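Local coordinates for ADP-ribosylating toxin CARDS (Mycoplasma pneumoniae, PDB 4TLV), which transfers the ADP-ribosyl group from NAD(+) to target proteins and causes vacuolization of host cells and loss of respiratory epithelial integrity as the main virulence factor of its bacterium, at residues Glu179-Asn182 with Pro183-Glu187; Leu198-Pro201 with Gly202-Pro206; Cys249-Glu252 with Lys253-Asn256; Met466-Pro469 with Asp470-Phe474; Lys500-Tyr504 with Ser505-Val509. All blocks are in the same frame, centred on the assembly; numbering follows the deposited sequence.

Contact 1 (Glu179-Asn182 with Pro183-Glu187); sequences EMHN and PHYQE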
loop_
_atom_site.group_PDB
_atom_site.type_symbol
_atom_site.label_atom_id
_atom_site.label_comp_id
_atom_site.label_asym_id
_atom_site.label_seq_id
_atom_site.Cartn_x
_atom_site.Cartn_y
_atom_site.Cartn_z
ATOM N N GLU A 179 3.878 10.997 24.260
ATOM C CA GLU A 179 3.545 11.922 23.200
ATOM C C GLU A 179 3.781 13.336 23.693
ATOM O O GLU A 179 3.483 13.651 24.844
ATOM C CB GLU A 179 2.081 11.734 22.848
ATOM C CG GLU A 179 1.598 12.539 21.680
ATOM C CD GLU A 179 0.105 12.395 21.511
ATOM O OE1 GLU A 179 -0.441 11.347 21.918
ATOM O OE2 GLU A 179 -0.522 13.330 20.982
ATOM N N MET A 180 4.332 14.185 22.838
ATOM C CA MET A 180 4.506 15.588 23.173
ATOM C C MET A 180 3.503 16.433 22.379
ATOM O O MET A 180 3.461 16.357 21.150
ATOM C CB MET A 180 5.933 16.020 22.847
ATOM C CG MET A 180 6.998 15.261 23.636
ATOM S SD MET A 180 8.660 15.541 23.003
ATOM C CE MET A 180 8.775 14.228 21.786
ATOM N N HIS A 181 2.689 17.228 23.068
ATOM C CA HIS A 181 1.696 18.055 22.384
ATOM C C HIS A 181 2.211 19.450 22.046
ATOM O O HIS A 181 2.860 20.098 22.865
ATOM C CB HIS A 181 0.400 18.166 23.196
ATOM C CG HIS A 181 -0.640 19.029 22.540
ATOM N ND1 HIS A 181 -1.373 18.610 21.447
ATOM C CD2 HIS A 181 -1.050 20.294 22.806
ATOM C CE1 HIS A 181 -2.201 19.575 21.079
ATOM N NE2 HIS A 181 -2.027 20.607 21.886
ATOM N N ASN A 182 1.903 19.919 20.838
ATOM C CA ASN A 182 2.308 21.239 20.395
ATOM C C ASN A 182 1.345 22.315 20.903
ATOM O O ASN A 182 0.170 22.341 20.511
ATOM C CB ASN A 182 2.338 21.277 18.873
ATOM C CG ASN A 182 2.747 22.622 18.338
ATOM O OD1 ASN A 182 3.166 23.502 19.090
ATOM N ND2 ASN A 182 2.641 22.794 17.022
ATOM N N PRO A 183 1.831 23.212 21.778
ATOM C CA PRO A 183 0.900 24.220 22.313
ATOM C C PRO A 183 0.407 25.190 21.230
ATOM O O PRO A 183 -0.613 25.845 21.427
ATOM C CB PRO A 183 1.747 24.966 23.354
ATOM C CG PRO A 183 3.178 24.717 22.933
ATOM C CD PRO A 183 3.186 23.336 22.349
ATOM N N HIS A 184 1.129 25.291 20.116
ATOM C CA HIS A 184 0.717 26.139 19.003
ATOM C C HIS A 184 -0.239 25.445 18.031
ATOM O O HIS A 184 -0.658 26.041 17.037
ATOM C CB HIS A 184 1.937 26.634 18.226
ATOM C CG HIS A 184 2.923 27.390 19.064
ATOM N ND1 HIS A 184 2.632 28.608 19.641
ATOM C CD2 HIS A 184 4.204 27.107 19.410
ATOM C CE1 HIS A 184 3.686 29.038 20.314
ATOM N NE2 HIS A 184 4.653 28.147 20.188
ATOM N N TYR A 185 -0.564 24.185 18.287
ATOM C CA TYR A 185 -1.485 23.470 17.406
ATOM C C TYR A 185 -2.866 24.119 17.428
ATOM O O TYR A 185 -3.366 24.505 18.482
ATOM C CB TYR A 185 -1.617 21.991 17.804
ATOM C CG TYR A 185 -2.684 21.258 17.010
ATOM C CD1 TYR A 185 -2.478 20.932 15.668
ATOM C CD2 TYR A 185 -3.894 20.887 17.597
ATOM C CE1 TYR A 185 -3.448 20.265 14.939
ATOM C CE2 TYR A 185 -4.877 20.219 16.872
ATOM C CZ TYR A 185 -4.638 19.913 15.533
ATOM O OH TYR A 185 -5.595 19.258 14.792
ATOM N N GLN A 186 -3.482 24.234 16.261
ATOM C CA GLN A 186 -4.864 24.691 16.182
ATOM C C GLN A 186 -5.763 23.579 15.658
ATOM O O GLN A 186 -5.484 23.005 14.601
ATOM C CB GLN A 186 -4.947 25.929 15.273
ATOM C CG GLN A 186 -4.117 27.109 15.786
ATOM C CD GLN A 186 -4.143 28.300 14.845
ATOM O OE1 GLN A 186 -5.084 28.466 14.071
ATOM N NE2 GLN A 186 -3.106 29.137 14.905
ATOM N N GLU A 187 -6.837 23.260 16.387
ATOM C CA GLU A 187 -7.779 22.235 15.924
ATOM C C GLU A 187 -8.781 22.884 14.981
ATOM O O GLU A 187 -9.722 23.549 15.421
ATOM C CB GLU A 187 -8.520 21.567 17.091
ATOM C CG GLU A 187 -9.480 20.457 16.649
ATOM C CD GLU A 187 -8.831 19.527 15.628
ATOM O OE1 GLU A 187 -7.934 18.744 16.026
ATOM O OE2 GLU A 187 -9.198 19.600 14.429
HETATM O O HOH W 1 -3.440 23.152 20.957
#
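A type I beta turn from Asn182 to Tyr185 carries the chain out of strand 168-181 in the mono-ADP-ribosyltransferase domain. Tyr185 N closes the turn on Asn182 O at 3.0 Å, with an N-H...O angle of 161°. The Asn182 side chain adds a second bond: its OD1 accepts from His184 N at 2.9 Å. This is an Asx turn laid over the beta turn. The donor stands well above the amide plane of Asn182, not within it. CG of Asn182 is anti to the backbone N (chi1 180°), beside the carbonyl carbon, which brings OD1 over the following residues. The other end of the amide is held too, because ND2 donates to Val146 O on the adjoining strand. Beside the turn, the side chains of His181 and Tyr185 cross at about a right angle, with His181 CE1 4.1 Å from Tyr185 CD2. A water lies at the edge of the His181 ring, 3.1 Å from His181 NE2, and donates to Tyr185 O at 2.8 Å. Beyond the turn, Tyr185 OH donates to Glu187 OE1, which also pairs with Arg8. The buried Asn182 amide is therefore fixed at both ends, which limits its rotation and ties the turn to strand 146-156.

Contact 2 (Leu198-Pro201 with Gly202-Pro206); sequences LPTP and GIATP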
loop_
_atom_site.group_PDB
_atom_site.type_symbol
_atom_site.label_atom_id
_atom_site.label_comp_id
_atom_site.label_asym_id
_atom_site.label_seq_id
_atom_site.Cartn_x
_atom_site.Cartn_y
_atom_site.Cartn_z
ATOM N N LEU A 198 -3.073 19.222 -9.569
ATOM C CA LEU A 198 -2.610 19.775 -10.842
ATOM C C LEU A 198 -2.091 21.158 -10.481
ATOM O O LEU A 198 -2.506 21.721 -9.476
ATOM C CB LEU A 198 -3.761 19.904 -11.852
ATOM C CG LEU A 198 -4.202 18.604 -12.544
ATOM C CD1 LEU A 198 -5.301 18.897 -13.547
ATOM C CD2 LEU A 198 -3.030 17.897 -13.220
ATOM N N PRO A 199 -1.191 21.712 -11.302
ATOM C CA PRO A 199 -0.480 22.944 -10.946
ATOM C C PRO A 199 -1.292 24.224 -11.111
ATOM O O PRO A 199 -0.872 25.249 -10.564
ATOM C CB PRO A 199 0.691 22.958 -11.939
ATOM C CG PRO A 199 0.153 22.258 -13.128
ATOM C CD PRO A 199 -0.649 21.107 -12.534
ATOM N N THR A 200 -2.403 24.177 -11.851
ATOM C CA THR A 200 -3.164 25.392 -12.145
ATOM C C THR A 200 -4.627 25.218 -11.730
ATOM O O THR A 200 -5.088 24.100 -11.528
ATOM C CB THR A 200 -3.075 25.744 -13.655
ATOM O OG1 THR A 200 -3.702 24.718 -14.414
ATOM C CG2 THR A 200 -1.627 25.866 -14.106
ATOM N N PRO A 201 -5.370 26.325 -11.595
ATOM C CA PRO A 201 -6.745 26.183 -11.108
ATOM C C PRO A 201 -7.775 26.038 -12.216
ATOM O O PRO A 201 -7.457 26.225 -13.391
ATOM C CB PRO A 201 -6.976 27.496 -10.369
ATOM C CG PRO A 201 -6.153 28.495 -11.155
ATOM C CD PRO A 201 -4.961 27.734 -11.709
ATOM N N GLY A 202 -9.011 25.735 -11.828
ATOM C CA GLY A 202 -10.128 25.680 -12.756
ATOM C C GLY A 202 -9.929 24.673 -13.872
ATOM O O GLY A 202 -9.590 23.515 -13.616
ATOM N N ILE A 203 -10.148 25.098 -15.116
ATOM C CA ILE A 203 -9.863 24.216 -16.243
ATOM C C ILE A 203 -8.359 24.174 -16.450
ATOM O O ILE A 203 -7.743 25.171 -16.828
ATOM C CB ILE A 203 -10.489 24.680 -17.565
ATOM C CG1 ILE A 203 -12.015 24.732 -17.460
ATOM C CG2 ILE A 203 -10.028 23.760 -18.705
ATOM C CD1 ILE A 203 -12.527 25.986 -16.812
ATOM N N ALA A 204 -7.774 23.019 -16.181
ATOM C CA ALA A 204 -6.355 22.820 -16.407
ATOM C C ALA A 204 -6.194 22.003 -17.690
ATOM O O ALA A 204 -5.076 21.798 -18.168
ATOM C CB ALA A 204 -5.741 22.098 -15.221
ATOM N N THR A 205 -7.336 21.585 -18.244
ATOM C CA THR A 205 -7.438 20.580 -19.315
ATOM C C THR A 205 -6.188 20.327 -20.148
ATOM O O THR A 205 -5.668 19.203 -20.153
ATOM C CB THR A 205 -8.620 20.851 -20.262
ATOM O OG1 THR A 205 -9.850 20.681 -19.548
ATOM C CG2 THR A 205 -8.584 19.881 -21.444
ATOM N N PRO A 206 -5.713 21.349 -20.882
ATOM C CA PRO A 206 -4.443 21.110 -21.574
ATOM C C PRO A 206 -3.341 21.035 -20.527
ATOM O O PRO A 206 -2.664 22.036 -20.291
ATOM C CB PRO A 206 -4.263 22.369 -22.436
ATOM C CG PRO A 206 -5.594 23.081 -22.410
ATOM C CD PRO A 206 -6.225 22.712 -21.105
HETATM O O HOH W 2 -5.570 26.703 -15.479
HETATM O O HOH W 3 -7.490 22.698 -12.057
#
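Leu198, Thr200 and Ala204 form the tight side of a surface loop before strand 207-210 in the mono-ADP-ribosyltransferase domain. The methyl CB of Ala204 points toward the preceding segment and meets two side chains there. Leu198 CD1 packs against Ala204 CB at 3.6 Å, an apolar contact made by one branch of the leucine. Thr200 OG1 comes to 3.4 Å from the same Ala204 CB. The hydroxyl sits between the backbone N and the carbonyl carbon of its own residue (chi1 65°), turned in to the bend of the loop.

The other side of the contact is held by water. One water is hydrogen-bonded to Thr200 OG1 at 2.9 Å and donates to Pro201 O and to Ile203 O, at 3.0 Å for the latter. A second water donates to Thr200 O at 2.8 Å and to Gly202 O at 2.7 Å. Gly202 has a positive phi of 59° where the chain reverses, and CB of Ile203 points away from the other segment. Outside the loop, Pro199 O accepts from Arg33. The polar closure of this bend thus runs through two waters that bridge backbone carbonyls, one of them also bonded to the Thr200 hydroxyl, while direct side-chain packing is confined to a small patch round one methyl.

Contact 3 (Cys249-Glu252 with Lys253-Asn256); sequences CIAE and KIDN. With SO4 (sulfate ion), chain H.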
loop_
_atom_site.group_PDB
_atom_site.type_symbol
_atom_site.label_atom_id
_atom_site.label_comp_id
_atom_site.label_asym_id
_atom_site.label_seq_id
_atom_site.Cartn_x
_atom_site.Cartn_y
_atom_site.Cartn_z
ATOM N N CYS A 249 21.541 11.410 4.873
ATOM C CA CYS A 249 20.422 10.544 4.500
ATOM C C CYS A 249 20.442 9.256 5.307
ATOM O O CYS A 249 21.509 8.704 5.608
ATOM C CB CYS A 249 20.457 10.208 3.008
ATOM S SG CYS A 249 20.172 11.634 1.905
ATOM N N ILE A 250 19.260 8.763 5.643
ATOM C CA ILE A 250 19.150 7.488 6.330
ATOM C C ILE A 250 18.761 6.383 5.341
ATOM O O ILE A 250 17.596 6.243 4.973
ATOM C CB ILE A 250 18.173 7.595 7.502
ATOM C CG1 ILE A 250 18.737 8.587 8.532
ATOM C CG2 ILE A 250 17.947 6.217 8.146
ATOM C CD1 ILE A 250 17.829 8.836 9.685
ATOM N N ALA A 251 19.758 5.607 4.917
ATOM C CA ALA A 251 19.594 4.598 3.871
ATOM C C ALA A 251 20.900 3.816 3.765
ATOM O O ALA A 251 21.943 4.311 4.211
ATOM C CB ALA A 251 19.283 5.268 2.541
ATOM N N GLU A 252 20.849 2.616 3.182
ATOM C CA GLU A 252 22.073 1.853 2.938
ATOM C C GLU A 252 22.908 2.582 1.901
ATOM O O GLU A 252 24.146 2.577 1.968
ATOM C CB GLU A 252 21.776 0.429 2.449
ATOM C CG GLU A 252 20.984 -0.440 3.431
ATOM C CD GLU A 252 21.082 -1.936 3.092
ATOM O OE1 GLU A 252 21.835 -2.309 2.157
ATOM O OE2 GLU A 252 20.420 -2.741 3.777
ATOM N N LYS A 253 22.230 3.229 0.953
ATOM C CA LYS A 253 22.912 3.793 -0.199
ATOM C C LYS A 253 21.932 4.579 -1.051
ATOM O O LYS A 253 20.733 4.331 -0.993
ATOM C CB LYS A 253 23.480 2.627 -1.010
ATOM C CG LYS A 253 24.235 2.983 -2.257
ATOM C CD LYS A 253 24.444 1.707 -3.080
ATOM C CE LYS A 253 25.095 2.008 -4.413
ATOM N NZ LYS A 253 24.893 0.885 -5.372
ATOM N N ILE A 254 22.437 5.530 -1.835
ATOM C CA ILE A 254 21.609 6.239 -2.814
ATOM C C ILE A 254 22.087 5.891 -4.220
ATOM O O ILE A 254 23.280 5.913 -4.503
ATOM C CB ILE A 254 21.577 7.783 -2.596
ATOM C CG1 ILE A 254 20.612 8.163 -1.471
ATOM C CG2 ILE A 254 21.061 8.491 -3.848
ATOM C CD1 ILE A 254 21.043 7.778 -0.106
ATOM N N ASP A 255 21.156 5.504 -5.079
ATOM C CA ASP A 255 21.470 5.194 -6.467
ATOM C C ASP A 255 20.797 6.175 -7.408
ATOM O O ASP A 255 19.684 6.622 -7.146
ATOM C CB ASP A 255 20.998 3.792 -6.816
ATOM C CG ASP A 255 21.786 2.721 -6.089
ATOM O OD1 ASP A 255 22.945 2.476 -6.477
ATOM O OD2 ASP A 255 21.251 2.143 -5.121
ATOM N N ASN A 256 21.481 6.507 -8.503
ATOM C CA ASN A 256 20.892 7.317 -9.568
ATOM C C ASN A 256 20.724 6.484 -10.831
ATOM O O ASN A 256 21.627 5.730 -11.208
ATOM C CB ASN A 256 21.794 8.518 -9.885
ATOM C CG ASN A 256 22.166 9.317 -8.650
ATOM O OD1 ASN A 256 21.165 9.773 -7.906
ATOM N ND2 ASN A 256 23.348 9.515 -8.364
HETATM S S SO4 H . 25.878 -2.277 -4.505
HETATM O O1 SO4 H . 25.730 -1.023 -3.776
HETATM O O2 SO4 H . 24.954 -2.294 -5.637
HETATM O O3 SO4 H . 25.618 -3.390 -3.594
HETATM O O4 SO4 H . 27.245 -2.380 -5.012
#
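The region assigned to the NAD(+)-binding pocket probably includes this bend, where the chain passes from the disulfide at Cys249 into strand 253-258. The apolar contact rests on Ile254 CD1. It reaches back to Cys249 CB at 4.0 Å and to Ala251 CB at 4.1 Å. CG1 of Ile254 is anti to the carbonyl carbon (chi1 -79°), beside the backbone N, and chi2 of 70° folds CD1 back over the preceding segment. Both partners point their CB toward the strand, so one methyl tip meets two side chains. Cys249 itself is bonded through SG to Cys232.

On the polar side, Lys253 extends fully from the bend. Its NZ makes a salt bridge of 2.7 Å to Asp255 OD1, on the syn lone pair of that oxygen. The same NZ donates to sulfate O1 at 2.6 Å and weakly to sulfate O2 at 3.2 Å. The sulfate, probably from the crystallisation liquor, is also bound by Ser267. Glu252 leads elsewhere, with OE2 hydrogen-bonded to Ser221. Lys253 and Asp255 lie on one side of the chain and Ile254 between them on the other. This is the side-chain alternation of a beta-strand, here an outermost strand of a three-stranded antiparallel sheet.

Contact 4 (Met466-Pro469 with Asp470-Phe474); sequences MKTP and DGQIF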
loop_
_atom_site.group_PDB
_atom_site.type_symbol
_atom_site.label_atom_id
_atom_site.label_comp_id
_atom_site.label_asym_id
_atom_site.label_seq_id
_atom_site.Cartn_x
_atom_site.Cartn_y
_atom_site.Cartn_z
ATOM N N MET A 466 -26.256 -8.229 -6.287
ATOM C CA MET A 466 -25.698 -8.229 -4.945
ATOM C C MET A 466 -24.461 -7.331 -4.981
ATOM O O MET A 466 -23.915 -7.043 -6.053
ATOM C CB MET A 466 -25.325 -9.650 -4.499
ATOM C CG MET A 466 -24.313 -10.330 -5.408
ATOM S SD MET A 466 -23.783 -11.988 -4.884
ATOM C CE MET A 466 -22.341 -11.594 -3.897
ATOM N N LYS A 467 -24.017 -6.891 -3.816
ATOM C CA LYS A 467 -22.836 -6.059 -3.760
ATOM C C LYS A 467 -21.613 -6.951 -3.990
ATOM O O LYS A 467 -21.555 -8.073 -3.493
ATOM C CB LYS A 467 -22.762 -5.323 -2.422
ATOM C CG LYS A 467 -21.772 -4.160 -2.426
ATOM C CD LYS A 467 -21.817 -3.375 -1.119
ATOM C CE LYS A 467 -20.666 -2.373 -1.034
ATOM N NZ LYS A 467 -20.752 -1.514 0.185
ATOM N N THR A 468 -20.666 -6.474 -4.786
ATOM C CA THR A 468 -19.447 -7.229 -5.049
ATOM C C THR A 468 -18.733 -7.488 -3.728
ATOM O O THR A 468 -18.534 -6.568 -2.937
ATOM C CB THR A 468 -18.530 -6.452 -5.992
ATOM O OG1 THR A 468 -19.213 -6.221 -7.233
ATOM C CG2 THR A 468 -17.251 -7.228 -6.258
ATOM N N PRO A 469 -18.369 -8.751 -3.462
ATOM C CA PRO A 469 -17.703 -8.996 -2.179
ATOM C C PRO A 469 -16.257 -8.506 -2.172
ATOM O O PRO A 469 -15.635 -8.341 -3.226
ATOM C CB PRO A 469 -17.717 -10.520 -2.065
ATOM C CG PRO A 469 -17.689 -10.991 -3.480
ATOM C CD PRO A 469 -18.554 -9.992 -4.235
ATOM N N ASP A 470 -15.728 -8.290 -0.976
ATOM C CA ASP A 470 -14.309 -8.013 -0.816
ATOM C C ASP A 470 -13.512 -9.218 -1.306
ATOM O O ASP A 470 -13.969 -10.358 -1.214
ATOM C CB ASP A 470 -13.976 -7.782 0.658
ATOM C CG ASP A 470 -14.688 -6.578 1.235
ATOM O OD1 ASP A 470 -14.435 -5.454 0.749
ATOM O OD2 ASP A 470 -15.490 -6.757 2.173
ATOM N N GLY A 471 -12.315 -8.955 -1.815
ATOM C CA GLY A 471 -11.357 -10.005 -2.101
ATOM C C GLY A 471 -11.625 -10.794 -3.368
ATOM O O GLY A 471 -11.211 -11.963 -3.478
ATOM N N GLN A 472 -12.285 -10.167 -4.341
ATOM C CA GLN A 472 -12.691 -10.884 -5.554
ATOM C C GLN A 472 -12.219 -10.270 -6.875
ATOM O O GLN A 472 -11.752 -10.971 -7.772
ATOM C CB GLN A 472 -14.219 -11.028 -5.595
ATOM C CG GLN A 472 -14.668 -11.979 -6.688
ATOM C CD GLN A 472 -16.136 -12.265 -6.627
ATOM O OE1 GLN A 472 -16.567 -13.279 -6.081
ATOM N NE2 GLN A 472 -16.920 -11.362 -7.176
ATOM N N ILE A 473 -12.355 -8.956 -6.998
ATOM C CA ILE A 473 -12.011 -8.284 -8.238
ATOM C C ILE A 473 -10.889 -7.314 -7.960
ATOM O O ILE A 473 -11.004 -6.457 -7.080
ATOM C CB ILE A 473 -13.239 -7.534 -8.832
ATOM C CG1 ILE A 473 -14.433 -8.497 -8.909
ATOM C CG2 ILE A 473 -12.877 -6.952 -10.186
ATOM C CD1 ILE A 473 -15.635 -8.001 -9.713
ATOM N N PHE A 474 -9.815 -7.459 -8.719
ATOM C CA PHE A 474 -8.558 -6.779 -8.445
ATOM C C PHE A 474 -8.006 -6.076 -9.658
ATOM O O PHE A 474 -8.330 -6.407 -10.796
ATOM C CB PHE A 474 -7.507 -7.800 -8.004
ATOM C CG PHE A 474 -7.857 -8.525 -6.740
ATOM C CD1 PHE A 474 -8.619 -9.684 -6.788
ATOM C CD2 PHE A 474 -7.416 -8.061 -5.507
ATOM C CE1 PHE A 474 -8.935 -10.374 -5.639
ATOM C CE2 PHE A 474 -7.736 -8.753 -4.346
ATOM C CZ PHE A 474 -8.495 -9.923 -4.422
HETATM O O HOH W 4 -13.432 -7.481 -4.642
#
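Thr468 and Pro469 meet Gln472 and Ile473 round the bend that leads into strand 473-476 of the C-terminal beta-trefoil domain, D3. Ahead of them in the first segment, Lys467 makes a cation-pi contact with Tyr454. Thr468 is the first to touch the other arm. Its CG2 packs on Ile473 CD1 at 3.9 Å, and the two side chains cross at about a right angle. The threonine divides its roles. OG1 beside the backbone N (chi1 -60°) leaves CG2 anti to that N, where the methyl meets Ile473, while OG1 is hydrogen-bonded to Leu446 O and Thr456 OG1. The buried hydroxyl is thus satisfied outside the two segments.

Pro469 comes next, and its ring lies against the amide of Gln472. Pro469 CD is 3.6 Å from Gln472 NE2, and Pro469 CG is 3.6 Å from Gln472 OE1. Both ends of the amide therefore rest on ring carbons. The Gln472 chain is extended, with CG anti to its backbone N (chi1 -169°), and this lays the amide beside the proline. Beyond the proline, Gly471 N donates to Asp443 and the chain turns back. A water spans the bend, donating to Pro469 O at 2.8 Å and accepting from Gln472 N at 2.9 Å.

Contact 5 (Lys500-Tyr504 with Ser505-Val509); sequences KQTGY and SWDWV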
loop_
_atom_site.group_PDB
_atom_site.type_symbol
_atom_site.label_atom_id
_atom_site.label_comp_id
_atom_site.label_asym_id
_atom_site.label_seq_id
_atom_site.Cartn_x
_atom_site.Cartn_y
_atom_site.Cartn_z
ATOM N N LYS A 500 -11.407 -1.056 -34.272
ATOM C CA LYS A 500 -11.872 -0.237 -35.394
ATOM C C LYS A 500 -12.365 -1.057 -36.585
ATOM O O LYS A 500 -12.881 -0.500 -37.555
ATOM C CB LYS A 500 -10.786 0.753 -35.829
ATOM C CG LYS A 500 -10.825 2.068 -35.056
ATOM C CD LYS A 500 -9.542 2.874 -35.212
ATOM C CE LYS A 500 -8.351 2.146 -34.592
ATOM N NZ LYS A 500 -7.232 3.071 -34.246
ATOM N N GLN A 501 -12.215 -2.376 -36.505
ATOM C CA GLN A 501 -12.678 -3.267 -37.568
ATOM C C GLN A 501 -13.830 -4.169 -37.123
ATOM O O GLN A 501 -14.178 -5.119 -37.817
ATOM C CB GLN A 501 -11.527 -4.126 -38.096
ATOM C CG GLN A 501 -10.410 -3.336 -38.766
ATOM C CD GLN A 501 -9.436 -2.729 -37.767
ATOM O OE1 GLN A 501 -9.018 -3.384 -36.809
ATOM N NE2 GLN A 501 -9.058 -1.474 -37.997
ATOM N N THR A 502 -14.424 -3.873 -35.973
ATOM C CA THR A 502 -15.494 -4.713 -35.444
ATOM C C THR A 502 -16.770 -4.603 -36.284
ATOM O O THR A 502 -17.610 -5.505 -36.281
ATOM C CB THR A 502 -15.789 -4.375 -33.956
ATOM O OG1 THR A 502 -14.708 -4.846 -33.137
ATOM C CG2 THR A 502 -17.091 -5.022 -33.476
ATOM N N GLY A 503 -16.902 -3.502 -37.015
ATOM C CA GLY A 503 -18.092 -3.261 -37.810
ATOM C C GLY A 503 -19.136 -2.512 -37.007
ATOM O O GLY A 503 -19.963 -1.790 -37.566
ATOM N N TYR A 504 -19.096 -2.692 -35.689
ATOM C CA TYR A 504 -19.992 -1.991 -34.782
ATOM C C TYR A 504 -19.214 -1.048 -33.873
ATOM O O TYR A 504 -17.981 -1.095 -33.805
ATOM C CB TYR A 504 -20.770 -2.974 -33.910
ATOM C CG TYR A 504 -21.572 -3.993 -34.677
ATOM C CD1 TYR A 504 -20.981 -5.156 -35.146
ATOM C CD2 TYR A 504 -22.926 -3.800 -34.919
ATOM C CE1 TYR A 504 -21.712 -6.096 -35.845
ATOM C CE2 TYR A 504 -23.664 -4.733 -35.615
ATOM C CZ TYR A 504 -23.054 -5.879 -36.077
ATOM O OH TYR A 504 -23.786 -6.814 -36.772
ATOM N N SER A 505 -19.958 -0.209 -33.161
ATOM C CA SER A 505 -19.386 0.785 -32.262
ATOM C C SER A 505 -19.086 0.194 -30.882
ATOM O O SER A 505 -18.455 0.843 -30.042
ATOM C CB SER A 505 -20.360 1.959 -32.117
ATOM O OG SER A 505 -21.569 1.533 -31.511
ATOM N N TRP A 506 -19.551 -1.030 -30.657
ATOM C CA TRP A 506 -19.421 -1.693 -29.368
ATOM C C TRP A 506 -19.219 -3.197 -29.538
ATOM O O TRP A 506 -19.453 -3.751 -30.617
ATOM C CB TRP A 506 -20.675 -1.450 -28.535
ATOM C CG TRP A 506 -21.886 -2.141 -29.076
ATOM C CD1 TRP A 506 -22.690 -1.715 -30.097
ATOM C CD2 TRP A 506 -22.433 -3.385 -28.627
ATOM N NE1 TRP A 506 -23.710 -2.616 -30.306
ATOM C CE2 TRP A 506 -23.572 -3.653 -29.416
ATOM C CE3 TRP A 506 -22.070 -4.300 -27.632
ATOM C CZ2 TRP A 506 -24.351 -4.795 -29.241
ATOM C CZ3 TRP A 506 -22.841 -5.434 -27.458
ATOM C CH2 TRP A 506 -23.970 -5.673 -28.259
ATOM N N ASP A 507 -18.790 -3.859 -28.466
ATOM C CA ASP A 507 -18.722 -5.323 -28.429
ATOM C C ASP A 507 -18.657 -5.754 -26.968
ATOM O O ASP A 507 -18.200 -4.994 -26.103
ATOM C CB ASP A 507 -17.523 -5.843 -29.235
ATOM C CG ASP A 507 -17.666 -7.315 -29.659
ATOM O OD1 ASP A 507 -18.636 -7.996 -29.268
ATOM O OD2 ASP A 507 -16.773 -7.799 -30.386
ATOM N N TRP A 508 -19.167 -6.945 -26.681
ATOM C CA TRP A 508 -19.104 -7.501 -25.336
ATOM C C TRP A 508 -17.655 -7.573 -24.862
ATOM O O TRP A 508 -16.733 -7.690 -25.672
ATOM C CB TRP A 508 -19.691 -8.910 -25.326
ATOM C CG TRP A 508 -21.106 -8.986 -25.826
ATOM C CD1 TRP A 508 -21.546 -9.615 -26.963
ATOM C CD2 TRP A 508 -22.268 -8.426 -25.202
ATOM N NE1 TRP A 508 -22.911 -9.476 -27.080
ATOM C CE2 TRP A 508 -23.377 -8.753 -26.012
ATOM C CE3 TRP A 508 -22.481 -7.680 -24.036
ATOM C CZ2 TRP A 508 -24.675 -8.356 -25.696
ATOM C CZ3 TRP A 508 -23.767 -7.289 -23.725
ATOM C CH2 TRP A 508 -24.849 -7.627 -24.551
ATOM N N VAL A 509 -17.455 -7.490 -23.553
ATOM C CA VAL A 509 -16.165 -7.839 -22.970
ATOM C C VAL A 509 -16.258 -9.290 -22.494
ATOM O O VAL A 509 -17.343 -9.869 -22.465
ATOM C CB VAL A 509 -15.799 -6.905 -21.795
ATOM C CG1 VAL A 509 -15.513 -5.508 -22.303
ATOM C CG2 VAL A 509 -16.916 -6.869 -20.778
HETATM O O HOH W 5 -14.870 -7.101 -31.792
#
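Thr502 faces Trp506 and Asp507 across a surface loop of D3. Its CB points toward the following segment and branches there. With OG1 beside the backbone N (chi1 -72°), the methyl CG2 takes the place opposite that N and reaches the next arm. It touches Trp506 O at 3.9 Å and, more loosely, Asp507 OD2 at 4.2 Å. The other branch, OG1, has two polar partners. It is hydrogen-bonded to the backbone N of Asn499 and donates to a water at 2.6 Å. That water donates in turn to Asp507 OD2 at 2.5 Å. The threonine and the aspartate cross at a slant, linked through the water, with the methyl lying loosely beside the carboxylate.

Tyr504 CB comes to 3.6 Å from Trp506 O, and more loosely to 4.5 Å from Trp506 CD1. Further along, the Trp506 ring sets CZ3 over the centre of the Trp508 ring, 3.6 Å above its plane. Ser505 OG lies at the edge of the Trp506 ring, in its plane, and is hydrogen-bonded to Asp572.

The loop enters strand 506-512 here. Ser505 and Asp507 pair through their backbones with Tyr571 and Ser569, and Trp506 and Trp508 pack on strand 567-570.

In the fold
The five contacts follow one another along the chain, and none touches another. Contacts 1 and 2 belong to the mono-ADP-ribosyltransferase domain, yet their centres are 35 Å apart. Contact 3 lies in the region inferred to form the NAD(+)-binding pocket; its nearest atoms are about 16 Å from contact 1 and about 25 Å from contact 2. The sulfate belongs to contact 3. Contacts 4 and 5 lie in the D3 beta-trefoil and reach the same antiparallel sheet, with nearest atoms about 11 Å apart. Contacts 3 and 4 fall on opposite sides of the chain's centre, as do contacts 1 and 5, whose centres are 60 Å apart.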